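Local coordinates for membrane protein (Acinetobacter baumannii AB307-0294, PDB 5DL5), which probably forms an outer-membrane beta-barrel channel of the OprD porin family, through which small solutes and possibly antibiotics enter the cell, at residues Ser240-Lys245 with Asn275-Ile280; Ala294-Thr299 with Ile316-Ser321; Gln380-Val385 with Asp392-Ile397. All blocks are in the same frame, centred on the assembly; numbering follows the deposited sequence.

Interaction 1: residues Ser240-Lys245 with Asn275-Ile280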
loop_
_atom_site.group_PDB
_atom_site.type_symbol
_atom_site.label_atom_id
_atom_site.label_comp_id
_atom_site.label_asym_id
_atom_site.label_seq_id
_atom_site.Cartn_x
_atom_site.Cartn_y
_atom_site.Cartn_z
ATOM N N SER A 240 -1.829 15.824 2.097
ATOM C CA SER A 240 -2.110 14.573 2.738
ATOM C C SER A 240 -1.386 14.560 4.097
ATOM O O SER A 240 -0.287 15.134 4.237
ATOM C CB SER A 240 -1.594 13.379 1.915
ATOM O OG SER A 240 -2.394 13.290 0.742
ATOM N N GLY A 241 -1.939 13.846 5.075
ATOM C CA GLY A 241 -1.183 13.562 6.292
ATOM C C GLY A 241 -1.723 12.505 7.280
ATOM O O GLY A 241 -2.871 12.124 7.182
ATOM N N TYR A 242 -0.804 11.928 8.062
ATOM C CA TYR A 242 -1.223 11.046 9.159
ATOM C C TYR A 242 -0.759 11.587 10.521
ATOM O O TYR A 242 0.372 12.122 10.701
ATOM C CB TYR A 242 -0.634 9.659 9.050
ATOM C CG TYR A 242 -0.987 8.858 7.842
ATOM C CD1 TYR A 242 -0.194 8.915 6.712
ATOM C CD2 TYR A 242 -2.041 7.922 7.898
ATOM C CE1 TYR A 242 -0.463 8.075 5.615
ATOM C CE2 TYR A 242 -2.401 7.167 6.800
ATOM C CZ TYR A 242 -1.572 7.234 5.651
ATOM O OH TYR A 242 -1.885 6.447 4.626
ATOM N N HIS A 243 -1.628 11.356 11.468
ATOM C CA HIS A 243 -1.285 11.440 12.881
ATOM C C HIS A 243 -1.374 10.040 13.552
ATOM O O HIS A 243 -2.453 9.427 13.549
ATOM C CB HIS A 243 -2.212 12.441 13.527
ATOM C CG HIS A 243 -2.105 12.479 15.009
ATOM N ND1 HIS A 243 -1.088 13.139 15.650
ATOM C CD2 HIS A 243 -2.816 11.847 15.977
ATOM C CE1 HIS A 243 -1.234 13.015 16.965
ATOM N NE2 HIS A 243 -2.263 12.214 17.186
ATOM N N THR A 244 -0.291 9.592 14.175
ATOM C CA THR A 244 -0.264 8.272 14.796
ATOM C C THR A 244 0.218 8.335 16.209
ATOM O O THR A 244 1.267 8.887 16.533
ATOM C CB THR A 244 0.686 7.323 14.026
ATOM O OG1 THR A 244 0.325 7.308 12.673
ATOM C CG2 THR A 244 0.621 5.812 14.611
ATOM N N LYS A 245 -0.536 7.747 17.099
ATOM C CA LYS A 245 -0.126 7.545 18.461
ATOM C C LYS A 245 0.060 6.053 18.666
ATOM O O LYS A 245 -0.898 5.234 18.540
ATOM C CB LYS A 245 -1.158 8.081 19.471
ATOM C CG LYS A 245 -0.567 8.077 20.863
ATOM C CD LYS A 245 -1.484 8.735 21.882
ATOM C CE LYS A 245 -2.761 7.887 22.011
ATOM N NZ LYS A 245 -3.335 7.860 23.388
ATOM N N ASN A 275 3.789 10.424 16.080
ATOM C CA ASN A 275 4.318 10.847 14.769
ATOM C C ASN A 275 3.242 11.672 14.161
ATOM O O ASN A 275 2.073 11.273 14.205
ATOM C CB ASN A 275 4.464 9.682 13.824
ATOM C CG ASN A 275 4.939 10.063 12.442
ATOM O OD1 ASN A 275 4.138 10.042 11.474
ATOM N ND2 ASN A 275 6.246 10.429 12.324
ATOM N N ASN A 276 3.612 12.790 13.586
ATOM C CA ASN A 276 2.837 13.422 12.492
ATOM C C ASN A 276 3.688 13.423 11.185
ATOM O O ASN A 276 4.862 13.763 11.191
ATOM C CB ASN A 276 2.467 14.873 12.819
ATOM C CG ASN A 276 1.640 14.956 14.077
ATOM O OD1 ASN A 276 0.506 14.558 14.089
ATOM N ND2 ASN A 276 2.230 15.316 15.142
ATOM N N ILE A 277 3.085 13.007 10.095
ATOM C CA ILE A 277 3.711 13.042 8.759
ATOM C C ILE A 277 2.681 13.687 7.850
ATOM O O ILE A 277 1.511 13.325 7.795
ATOM C CB ILE A 277 4.252 11.697 8.309
ATOM C CG1 ILE A 277 5.038 11.859 6.989
ATOM C CG2 ILE A 277 3.146 10.663 8.255
ATOM C CD1 ILE A 277 5.754 10.594 6.569
ATOM N N TRP A 278 3.151 14.652 7.088
ATOM C CA TRP A 278 2.327 15.333 6.086
ATOM C C TRP A 278 3.131 15.643 4.803
ATOM O O TRP A 278 4.330 15.621 4.838
ATOM C CB TRP A 278 1.664 16.565 6.676
ATOM C CG TRP A 278 2.580 17.586 7.106
ATOM C CD1 TRP A 278 3.168 17.698 8.350
ATOM C CD2 TRP A 278 3.114 18.670 6.303
ATOM N NE1 TRP A 278 4.056 18.749 8.314
ATOM C CE2 TRP A 278 4.085 19.337 7.097
ATOM C CE3 TRP A 278 2.931 19.075 4.989
ATOM C CZ2 TRP A 278 4.758 20.476 6.674
ATOM C CZ3 TRP A 278 3.709 20.189 4.517
ATOM C CH2 TRP A 278 4.585 20.876 5.408
ATOM N N ALA A 279 2.430 15.964 3.723
ATOM C CA ALA A 279 3.022 16.175 2.454
ATOM C C ALA A 279 2.141 17.025 1.609
ATOM O O ALA A 279 0.930 16.977 1.765
ATOM C CB ALA A 279 3.310 14.883 1.751
ATOM N N ILE A 280 2.778 17.903 0.834
ATOM C CA ILE A 280 2.115 18.701 -0.171
ATOM C C ILE A 280 2.749 18.417 -1.525
ATOM O O ILE A 280 4.000 18.281 -1.561
ATOM C CB ILE A 280 2.199 20.205 0.139
ATOM C CG1 ILE A 280 3.677 20.643 0.390
ATOM C CG2 ILE A 280 1.388 20.473 1.377
ATOM C CD1 ILE A 280 3.929 22.133 0.483
HETATM O O HOH W 1 1.574 9.500 11.596
#
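The side chain of His-243 can be traced atom by atom; its nearest partner across the strands is Asn-276 OD1. His-243 CB and CG each lie 3.5 Å from Asn-276 OD1, and ND1, which carries the proton, bonds to that oxygen at 2.6 Å and 162°. His-243 CE1 is 3.7 Å from Asn-276 OD1. The ring has CG anti to the backbone N (chi1 171°), while Asn-276 has CG beside its own N. The two groups therefore run alongside each other with planes 24° apart; OD1 lies in the imidazole plane, but the donor stands somewhat above the amide plane.

The strands are almost exactly antiparallel: Ser-240/Ala-279, Tyr-242/Ile-277 and Thr-244/Asn-275 each form two backbone hydrogen bonds, six in all. Between them, the non-hydrogen-bonded pair Gly-241/Trp-278 approaches to 3.9 Å (CA to CA), Gly-241 bringing no side chain to the His-243 face. Trp-278 CB lies 3.4 Å from Ser-240 O; its ring leads away. On the other face Tyr-242 CB meets Ile-277 CG2 at 4.0 Å, and a water bridges Thr-244 OG1 to Asn-275 OD1, while Asn-275 ND2 bonds to Val-302 O.

Strands 233-246 and 273-286 are flanked by strands 216-229 and 289-300, as in a barrel wall. The Tyr-242 ring stacks on Tyr-304, its OH bonds to Pro-133 O and Tyr-317 N, and Ile-277 packs on Leu-318.

Interaction 2: residues Ala294-Thr299 with Ile316-Ser321; sequences AYQQNT and IYLPNS
A loop folded against the barrel wall meets strand 289-300 here, an arrangement consistent with the inward-folded loops that narrow the channel in OprD porins. Residues 316-321 have no regular secondary structure; inverse gamma turns are centred on Tyr-317 and Asn-320, and Leu-318, Pro-319 and Asn-320 direct their CB atoms toward the strand.

Polar contacts depend on Gln-296, whose extended side chain (CG anti to N, chi1 -175°) reaches the backbone of Asn-320. Asn-320 N donates to Gln-296 OE1 at 3.2 Å and 152°, arriving above the amide plane. Gln-296 NE2 returns a weak bond to Asn-320 O at 3.4 Å, and it is also held by Phe-326 O. The buried amide thus holds the N-H of Asn-320 and, weakly, its C=O. The side chain of Asn-320 is bonded in turn: OD1 accepts from Gln-335 NE2 and ND2 bonds to Ser-333 OG, so two residues of strand 332-341 fix the amide's rotation.

Packing surrounds these bonds. Leu-318 lies roughly perpendicular to the Gln-296 side chain, with Leu-318 CB 3.4 Å from Gln-296 OE1. Ala-294 CB touches Pro-319 CG at 3.8 Å and Asn-320 OD1 at 3.5 Å. The side chains of Gln-296 and Asn-320 run antiparallel alongside each other, amide planes 30° apart, bringing Asn-320 ND2 to 3.6 Å from Gln-296 CB.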
loop_
_atom_site.group_PDB
_atom_site.type_symbol
_atom_site.label_atom_id
_atom_site.label_comp_id
_atom_site.label_asym_id
_atom_site.label_seq_id
_atom_site.Cartn_x
_atom_site.Cartn_y
_atom_site.Cartn_z
ATOM N N ALA A 294 7.113 17.610 -4.678
ATOM C CA ALA A 294 6.434 17.290 -3.415
ATOM C C ALA A 294 7.390 17.478 -2.274
ATOM O O ALA A 294 8.594 17.239 -2.425
ATOM C CB ALA A 294 5.916 15.886 -3.435
ATOM N N TYR A 295 6.836 17.848 -1.123
ATOM C CA TYR A 295 7.572 17.981 0.138
ATOM C C TYR A 295 6.820 17.233 1.198
ATOM O O TYR A 295 5.599 17.269 1.198
ATOM C CB TYR A 295 7.648 19.501 0.510
ATOM C CG TYR A 295 8.251 19.751 1.836
ATOM C CD1 TYR A 295 9.657 19.774 2.005
ATOM C CD2 TYR A 295 7.450 19.936 2.954
ATOM C CE1 TYR A 295 10.221 19.936 3.286
ATOM C CE2 TYR A 295 7.979 20.109 4.230
ATOM C CZ TYR A 295 9.395 20.156 4.376
ATOM O OH TYR A 295 9.946 20.328 5.655
ATOM N N GLN A 296 7.568 16.564 2.107
ATOM C CA GLN A 296 7.021 15.679 3.078
ATOM C C GLN A 296 7.804 15.878 4.349
ATOM O O GLN A 296 9.017 16.029 4.334
ATOM C CB GLN A 296 7.164 14.241 2.554
ATOM C CG GLN A 296 6.561 13.162 3.361
ATOM C CD GLN A 296 6.505 11.828 2.563
ATOM O OE1 GLN A 296 5.768 11.738 1.599
ATOM N NE2 GLN A 296 7.273 10.865 2.953
ATOM N N GLN A 297 7.142 15.886 5.503
ATOM C CA GLN A 297 7.922 16.079 6.749
ATOM C C GLN A 297 7.290 15.302 7.896
ATOM O O GLN A 297 6.046 15.185 7.998
ATOM C CB GLN A 297 7.881 17.577 7.047
ATOM C CG GLN A 297 8.235 17.958 8.454
ATOM C CD GLN A 297 8.438 19.477 8.647
ATOM O OE1 GLN A 297 8.410 20.292 7.693
ATOM N NE2 GLN A 297 8.897 19.818 9.871
ATOM N N ASN A 298 8.137 14.752 8.730
ATOM C CA ASN A 298 7.748 14.077 9.946
ATOM C C ASN A 298 8.034 14.945 11.161
ATOM O O ASN A 298 9.096 15.586 11.171
ATOM C CB ASN A 298 8.636 12.831 10.145
ATOM C CG ASN A 298 8.341 11.725 9.165
ATOM O OD1 ASN A 298 7.598 10.744 9.515
ATOM N ND2 ASN A 298 8.927 11.846 7.900
ATOM N N THR A 299 7.144 14.956 12.158
ATOM C CA THR A 299 7.470 15.574 13.453
ATOM C C THR A 299 7.006 14.549 14.556
ATOM O O THR A 299 6.325 13.507 14.261
ATOM C CB THR A 299 6.723 16.904 13.637
ATOM O OG1 THR A 299 5.340 16.706 13.458
ATOM C CG2 THR A 299 7.067 17.864 12.610
ATOM N N ILE A 316 0.334 3.977 3.503
ATOM C CA ILE A 316 1.406 4.974 3.241
ATOM C C ILE A 316 0.933 5.805 2.053
ATOM O O ILE A 316 1.555 5.749 1.023
ATOM C CB ILE A 316 2.773 4.280 3.139
ATOM C CG1 ILE A 316 3.950 5.196 2.860
ATOM C CG2 ILE A 316 2.924 3.327 2.002
ATOM C CD1 ILE A 316 4.411 6.095 3.931
ATOM N N TYR A 317 -0.177 6.521 2.166
ATOM C CA TYR A 317 -0.780 7.267 1.026
ATOM C C TYR A 317 -0.106 8.697 0.952
ATOM O O TYR A 317 -0.677 9.687 1.307
ATOM C CB TYR A 317 -2.284 7.335 1.184
ATOM C CG TYR A 317 -3.092 6.033 0.713
ATOM C CD1 TYR A 317 -2.711 4.776 1.083
ATOM C CD2 TYR A 317 -4.259 6.145 0.063
ATOM C CE1 TYR A 317 -3.395 3.652 0.695
ATOM C CE2 TYR A 317 -5.019 5.034 -0.305
ATOM C CZ TYR A 317 -4.547 3.776 0.009
ATOM O OH TYR A 317 -5.255 2.667 -0.333
ATOM N N LEU A 318 1.193 8.720 0.697
ATOM C CA LEU A 318 2.009 9.943 0.661
ATOM C C LEU A 318 2.898 9.867 -0.623
ATOM O O LEU A 318 3.136 8.771 -1.121
ATOM C CB LEU A 318 2.925 9.947 1.872
ATOM C CG LEU A 318 2.199 10.095 3.213
ATOM C CD1 LEU A 318 3.153 9.879 4.359
ATOM C CD2 LEU A 318 1.582 11.431 3.389
ATOM N N PRO A 319 3.345 10.992 -1.131
ATOM C CA PRO A 319 4.011 11.015 -2.497
ATOM C C PRO A 319 5.471 10.586 -2.476
ATOM O O PRO A 319 6.005 10.095 -3.435
ATOM C CB PRO A 319 3.896 12.522 -2.862
ATOM C CG PRO A 319 3.909 13.300 -1.573
ATOM C CD PRO A 319 3.060 12.380 -0.653
ATOM N N ASN A 320 6.183 10.768 -1.378
ATOM C CA ASN A 320 7.654 10.510 -1.383
ATOM C C ASN A 320 7.873 9.129 -0.824
ATOM O O ASN A 320 8.352 8.915 0.325
ATOM C CB ASN A 320 8.460 11.507 -0.621
ATOM C CG ASN A 320 8.392 12.915 -1.218
ATOM O OD1 ASN A 320 7.776 13.150 -2.255
ATOM N ND2 ASN A 320 8.990 13.868 -0.518
ATOM N N SER A 321 7.607 8.179 -1.709
ATOM C CA SER A 321 7.442 6.789 -1.336
ATOM C C SER A 321 7.716 5.921 -2.556
ATOM O O SER A 321 6.889 5.873 -3.457
ATOM C CB SER A 321 5.990 6.476 -0.896
ATOM O OG SER A 321 5.978 5.133 -0.336
#

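Interaction 3: residues Gln380-Val385 with Asp392-Ile397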
loop_
_atom_site.group_PDB
_atom_site.type_symbol
_atom_site.label_atom_id
_atom_site.label_comp_id
_atom_site.label_asym_id
_atom_site.label_seq_id
_atom_site.Cartn_x
_atom_site.Cartn_y
_atom_site.Cartn_z
ATOM N N GLN A 380 10.850 3.969 -13.749
ATOM C CA GLN A 380 9.965 2.899 -14.115
ATOM C C GLN A 380 9.509 3.066 -15.532
ATOM O O GLN A 380 9.124 4.125 -15.939
ATOM C CB GLN A 380 8.737 2.819 -13.164
ATOM C CG GLN A 380 7.767 1.737 -13.616
ATOM C CD GLN A 380 6.715 1.464 -12.545
ATOM O OE1 GLN A 380 6.979 0.864 -11.511
ATOM N NE2 GLN A 380 5.538 1.944 -12.780
ATOM N N VAL A 381 9.616 2.012 -16.294
ATOM C CA VAL A 381 8.951 1.912 -17.553
ATOM C C VAL A 381 7.846 0.863 -17.447
ATOM O O VAL A 381 8.038 -0.264 -16.893
ATOM C CB VAL A 381 9.910 1.487 -18.648
ATOM C CG1 VAL A 381 9.156 1.195 -19.950
ATOM C CG2 VAL A 381 10.953 2.561 -18.884
ATOM N N LYS A 382 6.721 1.217 -18.010
ATOM C CA LYS A 382 5.566 0.353 -17.993
ATOM C C LYS A 382 4.940 0.277 -19.364
ATOM O O LYS A 382 4.808 1.337 -20.047
ATOM C CB LYS A 382 4.540 0.875 -16.972
ATOM C CG LYS A 382 3.333 -0.072 -16.926
ATOM C CD LYS A 382 2.416 0.084 -15.706
ATOM C CE LYS A 382 1.554 -1.158 -15.692
ATOM N NZ LYS A 382 0.679 -1.161 -14.516
ATOM N N TYR A 383 4.571 -0.925 -19.807
ATOM C CA TYR A 383 3.805 -1.133 -21.037
ATOM C C TYR A 383 2.503 -1.891 -20.710
ATOM O O TYR A 383 2.571 -2.988 -20.095
ATOM C CB TYR A 383 4.636 -1.968 -22.041
ATOM C CG TYR A 383 3.884 -2.226 -23.232
ATOM C CD1 TYR A 383 3.457 -1.157 -24.048
ATOM C CD2 TYR A 383 3.489 -3.502 -23.577
ATOM C CE1 TYR A 383 2.656 -1.376 -25.154
ATOM C CE2 TYR A 383 2.719 -3.711 -24.702
ATOM C CZ TYR A 383 2.297 -2.658 -25.462
ATOM O OH TYR A 383 1.541 -2.907 -26.598
ATOM N N THR A 384 1.359 -1.387 -21.185
ATOM C CA THR A 384 0.063 -2.051 -21.061
ATOM C C THR A 384 -0.438 -2.328 -22.424
ATOM O O THR A 384 -0.396 -1.429 -23.269
ATOM C CB THR A 384 -0.920 -1.165 -20.267
ATOM O OG1 THR A 384 -0.302 -0.934 -19.037
ATOM C CG2 THR A 384 -2.227 -1.844 -19.916
ATOM N N VAL A 385 -0.901 -3.552 -22.675
ATOM C CA VAL A 385 -1.399 -3.958 -23.950
ATOM C C VAL A 385 -2.715 -3.240 -24.144
ATOM O O VAL A 385 -3.542 -3.219 -23.237
ATOM C CB VAL A 385 -1.576 -5.523 -24.028
ATOM C CG1 VAL A 385 -2.216 -5.960 -25.346
ATOM C CG2 VAL A 385 -0.240 -6.245 -23.892
ATOM N N ASP A 392 -5.050 -5.293 -21.537
ATOM C CA ASP A 392 -4.757 -4.988 -20.161
ATOM C C ASP A 392 -3.663 -5.796 -19.525
ATOM O O ASP A 392 -3.349 -5.521 -18.414
ATOM C CB ASP A 392 -5.939 -5.005 -19.158
ATOM C CG ASP A 392 -7.158 -4.209 -19.625
ATOM O OD1 ASP A 392 -7.029 -3.277 -20.470
ATOM O OD2 ASP A 392 -8.266 -4.566 -19.124
ATOM N N ALA A 393 -3.067 -6.751 -20.190
ATOM C CA ALA A 393 -1.816 -7.265 -19.666
ATOM C C ALA A 393 -0.763 -6.146 -19.617
ATOM O O ALA A 393 -0.774 -5.207 -20.444
ATOM C CB ALA A 393 -1.322 -8.438 -20.535
ATOM N N SER A 394 0.112 -6.196 -18.625
ATOM C CA SER A 394 1.169 -5.237 -18.489
ATOM C C SER A 394 2.477 -5.759 -17.984
ATOM O O SER A 394 2.507 -6.733 -17.150
ATOM C CB SER A 394 0.780 -4.118 -17.530
ATOM O OG SER A 394 0.436 -4.600 -16.253
ATOM N N LEU A 395 3.531 -4.994 -18.332
ATOM C CA LEU A 395 4.881 -5.266 -17.886
ATOM C C LEU A 395 5.462 -3.993 -17.252
ATOM O O LEU A 395 5.320 -2.927 -17.830
ATOM C CB LEU A 395 5.620 -5.863 -19.030
ATOM C CG LEU A 395 7.122 -6.021 -18.777
ATOM C CD1 LEU A 395 7.295 -7.124 -17.719
ATOM C CD2 LEU A 395 7.817 -6.372 -20.035
ATOM N N ARG A 396 5.998 -4.070 -16.015
ATOM C CA ARG A 396 6.513 -2.918 -15.231
ATOM C C ARG A 396 7.921 -3.331 -14.957
ATOM O O ARG A 396 8.134 -4.448 -14.435
ATOM C CB ARG A 396 5.937 -2.837 -13.829
ATOM C CG ARG A 396 4.618 -2.228 -13.836
ATOM C CD ARG A 396 4.086 -1.819 -12.472
ATOM N NE ARG A 396 4.171 -2.796 -11.389
ATOM C CZ ARG A 396 3.420 -3.883 -11.167
ATOM N NH1 ARG A 396 2.551 -4.356 -12.038
ATOM N NH2 ARG A 396 3.600 -4.572 -10.049
ATOM N N ILE A 397 8.883 -2.484 -15.301
ATOM C CA ILE A 397 10.278 -2.691 -15.024
ATOM C C ILE A 397 10.687 -1.428 -14.255
ATOM O O ILE A 397 10.490 -0.337 -14.733
ATOM C CB ILE A 397 11.193 -2.778 -16.245
ATOM C CG1 ILE A 397 10.969 -4.017 -17.046
ATOM C CG2 ILE A 397 12.645 -2.813 -15.791
ATOM C CD1 ILE A 397 9.596 -4.063 -17.665
#
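Lys-382 is extended along its whole length, with CG anti to the backbone N (chi1 -178°), whereas Arg-396 sets CG beside its N (chi1 -81°) and bends at chi3 (-48°). These torsions lay the two aliphatic stems side by side, with Lys-382 CD 3.7 Å from Arg-396 CG. Farther out, Lys-382 CE rests 3.6 Å from Ser-394 CB. Gln-380 runs alongside Arg-396, its NE2 4.0 Å from Arg-396 CD.

Six backbone hydrogen bonds fasten this antiparallel beta hairpin. Val-381 exchanges two with Ile-397, and Tyr-383 two with Leu-395. Beyond the last strand pair, Val-385 N gives a 2.8 Å bond to Ala-393 O, and Asp-392 N, from a residue with positive phi, reaches Val-385 O at 3.1 Å.

The two faces differ in chemistry: Val-381, Tyr-383, Leu-395 and Ile-397 are largely apolar, consistent with a lipid-facing side, while Gln-380, Lys-382, Thr-384, Ser-394 and Arg-396 are polar. Lys-382 NZ stands 4.5 Å from Arg-396 NH1, a repulsion probably eased by the salt bridge from NH1 to Asp-424. With Arg-396 partly offset in this way, a net positive potential may remain, mainly from Lys-382, in keeping with the basic residues lining OprD-family pores.

How the interactions relate
Interactions 1 and 3 each join neighbouring strands of the barrel wall, interaction 2 sets a loop against that wall, and along the chain each closes before the next opens. Interactions 1 and 2 are neighbours, their centres 8 Å apart, because strand 273-286 of the first pairs directly with strand 289-300 of the second; Asn-276 O to Thr-299 N and Trp-278 O to Gln-297 N are probable hydrogen bonds between them. Interaction 3 lies across the chain's centre from interaction 1, about 32 Å away, and its centre is about 26 Å from that of interaction 2. Its nearest atoms come within about 9 Å of interaction 2, consistent with the loop 316-321 reaching into the interior between distant wall regions.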